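Local coordinates for protein AAR187Cp (Eremothecium gossypii, PDB 3ZIL) that is the Wpl1 protein of a filamentous fungus, which probably regulates cohesin and the establishment of sister-chromatid cohesion during chromosome segregation, at residues K19-L24 / C57-K62; Y63-V68 / I94-H99. One frame throughout, in Å; residues are numbered along the deposited sequence.

Contact 1 of 2, residues K19-L24 / C57-K62; sequences KYSEDL and CQYIVK
Y20, which packs its CB against the ring of Y59, has its own hydroxyl gripped by two groups: OH hydrogen-bonds to ND2 of N53 and to OD2 of D55, both near the start of the helix that carries Y59. That grip fixes the far end of the phenol, while CE of K19 lies 3.8 Å above the plane of the Y20 ring, over its centre. Across the contact no hydrogen bond is made, and the join is mainly apolar, with Y59 at its centre. CB of Y20 sits over one face of Y59, 3.9 Å from the ring centroid and close to the ring normal, a clear CH-pi contact. The two rings meet obliquely, with planes at 51° and centroids 5.8 Å apart, and the side chains run past each other in opposite directions. Y59 comes toward helix 20-24 with CG anti to its backbone N (chi1 177°), and its OH ends 3.3 Å from CB of S21. L24 comes in at the edge of the Y59 ring, its CD1 4.0 Å from CE1; the same methyl lies 4.0 Å from CG1 of I60, and the L24 and I60 side chains cross at about a right angle. The two short helical segments cross at -76°, their axes 11.1 Å apart at closest approach. Helix 20-27 thus lies across helix 54-72, where L24 also touches R64 and V68, while I60 and C57 turn to M50 of helix 36-52.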
loop_
_atom_site.group_PDB
_atom_site.type_symbol
_atom_site.label_atom_id
_atom_site.label_comp_id
_atom_site.label_asym_id
_atom_site.label_seq_id
_atom_site.Cartn_x
_atom_site.Cartn_y
_atom_site.Cartn_z
ATOM N N LYS A 19 -38.726 -17.992 -14.993
ATOM C CA LYS A 19 -37.652 -17.916 -15.979
ATOM C C LYS A 19 -36.443 -17.772 -15.058
ATOM O O LYS A 19 -35.783 -18.765 -14.803
ATOM C CB LYS A 19 -37.808 -16.754 -16.999
ATOM C CG LYS A 19 -36.551 -16.337 -17.791
ATOM C CD LYS A 19 -36.761 -15.022 -18.565
ATOM C CE LYS A 19 -37.377 -13.900 -17.713
ATOM N NZ LYS A 19 -38.133 -12.822 -18.434
ATOM N N TYR A 20 -36.199 -16.584 -14.489
ATOM C CA TYR A 20 -35.011 -16.409 -13.622
ATOM C C TYR A 20 -35.050 -17.368 -12.440
ATOM O O TYR A 20 -34.064 -18.000 -12.108
ATOM C CB TYR A 20 -34.884 -14.968 -13.136
ATOM C CG TYR A 20 -34.621 -14.032 -14.254
ATOM C CD1 TYR A 20 -33.866 -14.426 -15.364
ATOM C CD2 TYR A 20 -35.141 -12.742 -14.230
ATOM C CE1 TYR A 20 -33.630 -13.552 -16.420
ATOM C CE2 TYR A 20 -34.904 -11.868 -15.273
ATOM C CZ TYR A 20 -34.138 -12.270 -16.356
ATOM O OH TYR A 20 -33.950 -11.369 -17.387
ATOM N N SER A 21 -36.227 -17.514 -11.857
ATOM C CA SER A 21 -36.409 -18.327 -10.694
ATOM C C SER A 21 -36.175 -19.809 -10.970
ATOM O O SER A 21 -35.540 -20.533 -10.172
ATOM C CB SER A 21 -37.804 -18.061 -10.143
ATOM O OG SER A 21 -38.014 -18.885 -9.035
ATOM N N GLU A 22 -36.630 -20.259 -12.123
ATOM C CA GLU A 22 -36.461 -21.665 -12.492
ATOM C C GLU A 22 -35.026 -21.893 -12.971
ATOM O O GLU A 22 -34.398 -22.893 -12.615
ATOM C CB GLU A 22 -37.531 -22.093 -13.512
ATOM C CG GLU A 22 -37.080 -23.100 -14.568
ATOM C CD GLU A 22 -38.173 -23.400 -15.629
ATOM O OE1 GLU A 22 -38.565 -22.478 -16.426
ATOM O OE2 GLU A 22 -38.621 -24.586 -15.682
ATOM N N ASP A 23 -34.494 -20.945 -13.725
ATOM C CA ASP A 23 -33.081 -20.969 -14.106
ATOM C C ASP A 23 -32.178 -21.130 -12.892
ATOM O O ASP A 23 -31.178 -21.825 -12.976
ATOM C CB ASP A 23 -32.662 -19.652 -14.765
ATOM C CG ASP A 23 -33.209 -19.485 -16.156
ATOM O OD1 ASP A 23 -33.835 -20.464 -16.699
ATOM O OD2 ASP A 23 -33.008 -18.352 -16.668
ATOM N N LEU A 24 -32.514 -20.448 -11.791
ATOM C CA LEU A 24 -31.635 -20.386 -10.628
ATOM C C LEU A 24 -31.710 -21.621 -9.800
ATOM O O LEU A 24 -30.679 -22.089 -9.294
ATOM C CB LEU A 24 -31.954 -19.192 -9.760
ATOM C CG LEU A 24 -31.306 -17.908 -10.239
ATOM C CD1 LEU A 24 -31.354 -16.934 -9.058
ATOM C CD2 LEU A 24 -29.865 -18.073 -10.714
ATOM N N CYS A 57 -29.179 -9.972 -12.777
ATOM C CA CYS A 57 -28.448 -9.434 -11.645
ATOM C C CYS A 57 -29.368 -8.712 -10.654
ATOM O O CYS A 57 -29.241 -8.906 -9.468
ATOM C CB CYS A 57 -27.291 -8.525 -12.071
ATOM S SG CYS A 57 -25.945 -9.323 -12.998
ATOM N N GLN A 58 -30.281 -7.883 -11.136
ATOM C CA GLN A 58 -31.219 -7.147 -10.283
ATOM C C GLN A 58 -32.117 -8.118 -9.537
ATOM O O GLN A 58 -32.248 -8.069 -8.302
ATOM C CB GLN A 58 -32.027 -6.149 -11.126
ATOM C CG GLN A 58 -31.295 -4.838 -11.404
ATOM C CD GLN A 58 -31.816 -4.119 -12.662
ATOM O OE1 GLN A 58 -31.549 -4.536 -13.800
ATOM N NE2 GLN A 58 -32.559 -3.028 -12.460
ATOM N N TYR A 59 -32.634 -9.082 -10.290
ATOM C CA TYR A 59 -33.414 -10.169 -9.734
ATOM C C TYR A 59 -32.697 -10.876 -8.559
ATOM O O TYR A 59 -33.234 -10.976 -7.434
ATOM C CB TYR A 59 -33.816 -11.163 -10.832
ATOM C CG TYR A 59 -34.571 -12.317 -10.243
ATOM C CD1 TYR A 59 -33.876 -13.424 -9.777
ATOM C CD2 TYR A 59 -35.977 -12.286 -10.083
ATOM C CE1 TYR A 59 -34.521 -14.481 -9.184
ATOM C CE2 TYR A 59 -36.658 -13.367 -9.495
ATOM C CZ TYR A 59 -35.893 -14.462 -9.028
ATOM O OH TYR A 59 -36.417 -15.588 -8.432
ATOM N N ILE A 60 -31.490 -11.387 -8.807
ATOM C CA ILE A 60 -30.681 -12.007 -7.727
ATOM C C ILE A 60 -30.602 -11.091 -6.517
ATOM O O ILE A 60 -30.826 -11.488 -5.342
ATOM C CB ILE A 60 -29.267 -12.398 -8.242
ATOM C CG1 ILE A 60 -29.373 -13.521 -9.282
ATOM C CG2 ILE A 60 -28.344 -12.776 -7.078
ATOM C CD1 ILE A 60 -28.087 -13.675 -10.140
ATOM N N VAL A 61 -30.304 -9.829 -6.757
ATOM C CA VAL A 61 -29.945 -9.012 -5.605
ATOM C C VAL A 61 -31.230 -8.728 -4.835
ATOM O O VAL A 61 -31.233 -8.772 -3.587
ATOM C CB VAL A 61 -29.185 -7.738 -6.079
ATOM C CG1 VAL A 61 -29.260 -6.624 -5.052
ATOM C CG2 VAL A 61 -27.743 -8.102 -6.387
ATOM N N LYS A 62 -32.356 -8.518 -5.553
ATOM C CA LYS A 62 -33.609 -8.212 -4.812
ATOM C C LYS A 62 -34.209 -9.358 -4.077
ATOM O O LYS A 62 -34.906 -9.141 -3.102
ATOM C CB LYS A 62 -34.739 -7.691 -5.728
ATOM C CG LYS A 62 -34.411 -6.392 -6.447
ATOM C CD LYS A 62 -35.553 -5.924 -7.363
ATOM C CE LYS A 62 -36.757 -5.466 -6.542
ATOM N NZ LYS A 62 -37.405 -4.219 -7.059
#

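Contact 2 of 2, residues Y63-V68 / I94-H99; sequences YRHREV and IPLLRH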
loop_
_atom_site.group_PDB
_atom_site.type_symbol
_atom_site.label_atom_id
_atom_site.label_comp_id
_atom_site.label_asym_id
_atom_site.label_seq_id
_atom_site.Cartn_x
_atom_site.Cartn_y
_atom_site.Cartn_z
ATOM N N TYR A 63 -34.063 -10.561 -4.619
ATOM C CA TYR A 63 -34.883 -11.662 -4.202
ATOM C C TYR A 63 -34.139 -12.902 -3.830
ATOM O O TYR A 63 -34.710 -13.690 -3.096
ATOM C CB TYR A 63 -35.846 -12.107 -5.293
ATOM C CG TYR A 63 -36.776 -11.044 -5.735
ATOM C CD1 TYR A 63 -37.642 -10.420 -4.833
ATOM C CD2 TYR A 63 -36.818 -10.666 -7.085
ATOM C CE1 TYR A 63 -38.501 -9.421 -5.253
ATOM C CE2 TYR A 63 -37.685 -9.719 -7.526
ATOM C CZ TYR A 63 -38.524 -9.116 -6.609
ATOM O OH TYR A 63 -39.357 -8.167 -7.065
ATOM N N ARG A 64 -32.951 -13.147 -4.404
ATOM C CA ARG A 64 -32.231 -14.367 -4.060
ATOM C C ARG A 64 -30.768 -14.169 -3.666
ATOM O O ARG A 64 -29.969 -15.031 -3.879
ATOM C CB ARG A 64 -32.410 -15.407 -5.201
ATOM C CG ARG A 64 -33.901 -15.629 -5.381
ATOM C CD ARG A 64 -34.206 -16.743 -6.340
ATOM N NE ARG A 64 -33.746 -18.015 -5.834
ATOM C CZ ARG A 64 -33.912 -19.158 -6.486
ATOM N NH1 ARG A 64 -34.528 -19.187 -7.666
ATOM N NH2 ARG A 64 -33.447 -20.259 -5.958
ATOM N N HIS A 65 -30.425 -13.006 -3.122
ATOM C CA HIS A 65 -29.056 -12.669 -2.916
ATOM C C HIS A 65 -28.384 -13.653 -1.936
ATOM O O HIS A 65 -27.312 -14.227 -2.216
ATOM C CB HIS A 65 -28.978 -11.227 -2.436
ATOM C CG HIS A 65 -27.656 -10.560 -2.727
ATOM N ND1 HIS A 65 -27.393 -9.264 -2.397
ATOM C CD2 HIS A 65 -26.482 -11.071 -3.348
ATOM C CE1 HIS A 65 -26.131 -8.962 -2.793
ATOM N NE2 HIS A 65 -25.575 -10.093 -3.360
ATOM N N ARG A 66 -29.011 -13.930 -0.801
ATOM C CA ARG A 66 -28.374 -14.841 0.150
ATOM C C ARG A 66 -28.204 -16.261 -0.379
ATOM O O ARG A 66 -27.180 -16.865 -0.130
ATOM C CB ARG A 66 -29.124 -14.940 1.479
ATOM C CG ARG A 66 -28.660 -16.233 2.192
ATOM C CD ARG A 66 -29.591 -16.791 3.223
ATOM N NE ARG A 66 -30.956 -17.052 2.759
ATOM C CZ ARG A 66 -31.312 -18.231 2.263
ATOM N NH1 ARG A 66 -30.400 -19.195 2.121
ATOM N NH2 ARG A 66 -32.556 -18.439 1.894
ATOM N N GLU A 67 -29.162 -16.804 -1.128
ATOM C CA GLU A 67 -28.999 -18.193 -1.572
ATOM C C GLU A 67 -27.887 -18.252 -2.672
ATOM O O GLU A 67 -27.064 -19.210 -2.690
ATOM C CB GLU A 67 -30.321 -18.744 -2.165
ATOM C CG GLU A 67 -30.274 -20.217 -2.511
ATOM C CD GLU A 67 -31.442 -20.696 -3.367
ATOM O OE1 GLU A 67 -32.450 -19.965 -3.471
ATOM O OE2 GLU A 67 -31.344 -21.805 -3.951
ATOM N N VAL A 68 -27.889 -17.268 -3.600
ATOM C CA VAL A 68 -26.856 -17.279 -4.660
ATOM C C VAL A 68 -25.433 -17.155 -4.001
ATOM O O VAL A 68 -24.493 -17.844 -4.370
ATOM C CB VAL A 68 -27.146 -16.171 -5.755
ATOM C CG1 VAL A 68 -25.966 -15.908 -6.715
ATOM C CG2 VAL A 68 -28.337 -16.591 -6.554
ATOM N N ILE A 94 -22.158 -8.626 -7.527
ATOM C CA ILE A 94 -23.335 -8.529 -6.630
ATOM C C ILE A 94 -22.819 -8.588 -5.242
ATOM O O ILE A 94 -23.012 -9.608 -4.516
ATOM C CB ILE A 94 -24.353 -9.691 -6.836
ATOM C CG1 ILE A 94 -23.602 -11.058 -6.814
ATOM C CG2 ILE A 94 -25.177 -9.448 -8.137
ATOM C CD1 ILE A 94 -24.525 -12.303 -6.672
ATOM N N PRO A 95 -22.122 -7.519 -4.855
ATOM C CA PRO A 95 -21.510 -7.444 -3.548
ATOM C C PRO A 95 -22.598 -7.388 -2.460
ATOM O O PRO A 95 -23.663 -6.778 -2.667
ATOM C CB PRO A 95 -20.746 -6.076 -3.608
ATOM C CG PRO A 95 -21.483 -5.274 -4.659
ATOM C CD PRO A 95 -21.779 -6.349 -5.697
ATOM N N LEU A 96 -22.360 -8.011 -1.311
ATOM C CA LEU A 96 -23.246 -7.801 -0.144
ATOM C C LEU A 96 -22.959 -6.419 0.452
ATOM O O LEU A 96 -21.930 -5.804 0.110
ATOM C CB LEU A 96 -22.959 -8.845 0.958
ATOM C CG LEU A 96 -22.996 -10.313 0.533
ATOM C CD1 LEU A 96 -22.382 -11.169 1.629
ATOM C CD2 LEU A 96 -24.458 -10.680 0.257
ATOM N N LEU A 97 -23.849 -5.920 1.340
ATOM C CA LEU A 97 -23.568 -4.665 2.024
ATOM C C LEU A 97 -22.289 -4.824 2.800
ATOM O O LEU A 97 -21.977 -5.975 3.191
ATOM C CB LEU A 97 -24.685 -4.373 3.026
ATOM C CG LEU A 97 -26.136 -4.351 2.566
ATOM C CD1 LEU A 97 -27.089 -4.547 3.790
ATOM C CD2 LEU A 97 -26.336 -3.054 1.793
ATOM N N ARG A 98 -21.618 -3.691 3.115
ATOM C CA ARG A 98 -20.287 -3.677 3.759
ATOM C C ARG A 98 -20.150 -4.508 5.067
ATOM O O ARG A 98 -19.134 -5.185 5.303
ATOM C CB ARG A 98 -19.722 -2.223 3.968
ATOM C CG ARG A 98 -18.190 -2.211 4.252
ATOM C CD ARG A 98 -17.419 -0.885 3.991
ATOM N NE ARG A 98 -16.266 -1.007 3.052
ATOM C CZ ARG A 98 -15.086 -1.598 3.314
ATOM N NH1 ARG A 98 -14.882 -2.157 4.507
ATOM N NH2 ARG A 98 -14.106 -1.654 2.379
ATOM N N HIS A 99 -21.174 -4.474 5.893
ATOM C CA HIS A 99 -21.098 -5.090 7.216
ATOM C C HIS A 99 -21.799 -6.430 7.253
ATOM O O HIS A 99 -21.981 -7.032 8.323
ATOM C CB HIS A 99 -21.791 -4.158 8.191
ATOM C CG HIS A 99 -23.219 -3.788 7.750
ATOM N ND1 HIS A 99 -23.472 -3.011 6.672
ATOM C CD2 HIS A 99 -24.485 -4.162 8.268
ATOM C CE1 HIS A 99 -24.825 -2.860 6.532
ATOM N NE2 HIS A 99 -25.430 -3.574 7.493
#
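H65 reaches from helix 54-72 to the main chain of I94 and P95, just where helix 81-93 gives way to an extended loop in this all-helical Wap1 domain. Starting at CB, the side chain carries CG anti to the backbone N (chi1 -156°), and the imidazole then passes alongside I94, the two side chains pointing in opposite directions. CD2 comes first, 4.0 Å from CD1 of I94. At the tip, NE2 donates a hydrogen bond to O of I94 over 2.9 Å, with an N-H...O angle of 158°. The carbonyl oxygen lies in the ring plane, yet the donor stands well above the plane of the carbonyl, 57° out of it. Next to NE2, CE1 approaches O of P95 at 3.3 Å, so two successive carbonyl oxygens line one edge of the ring. L96 covers a face: its CD2 is 3.8 Å above the ring plane, displaced toward the rim, in a CH-pi contact. Bond, edge and face together would restrict rotation of the imidazole. One turn along the helix, CG1 of V68 meets CD1 of I94 at 3.9 Å, the two side chains crossing at about a right angle.

Overall arrangement
Both contacts draw on helix 54-72, which supplies residues 57-62 to contact 1 and, directly after them, residues 63-68 to contact 2; their centres are about 12 Å apart. They come in series along the chain, the first closing before the second opens. R64, on the contact 2 segment, reaches back to contact 1: NH1 makes a weak hydrogen bond to O of S21, while NH2 is paired with E67 and with D25. In the other direction, V61 packs on I94. Helix 54-72 therefore brings together helix 20-27 and the loop that follows helix 81-93, near the N-terminal end of the elongated, all-helical chain.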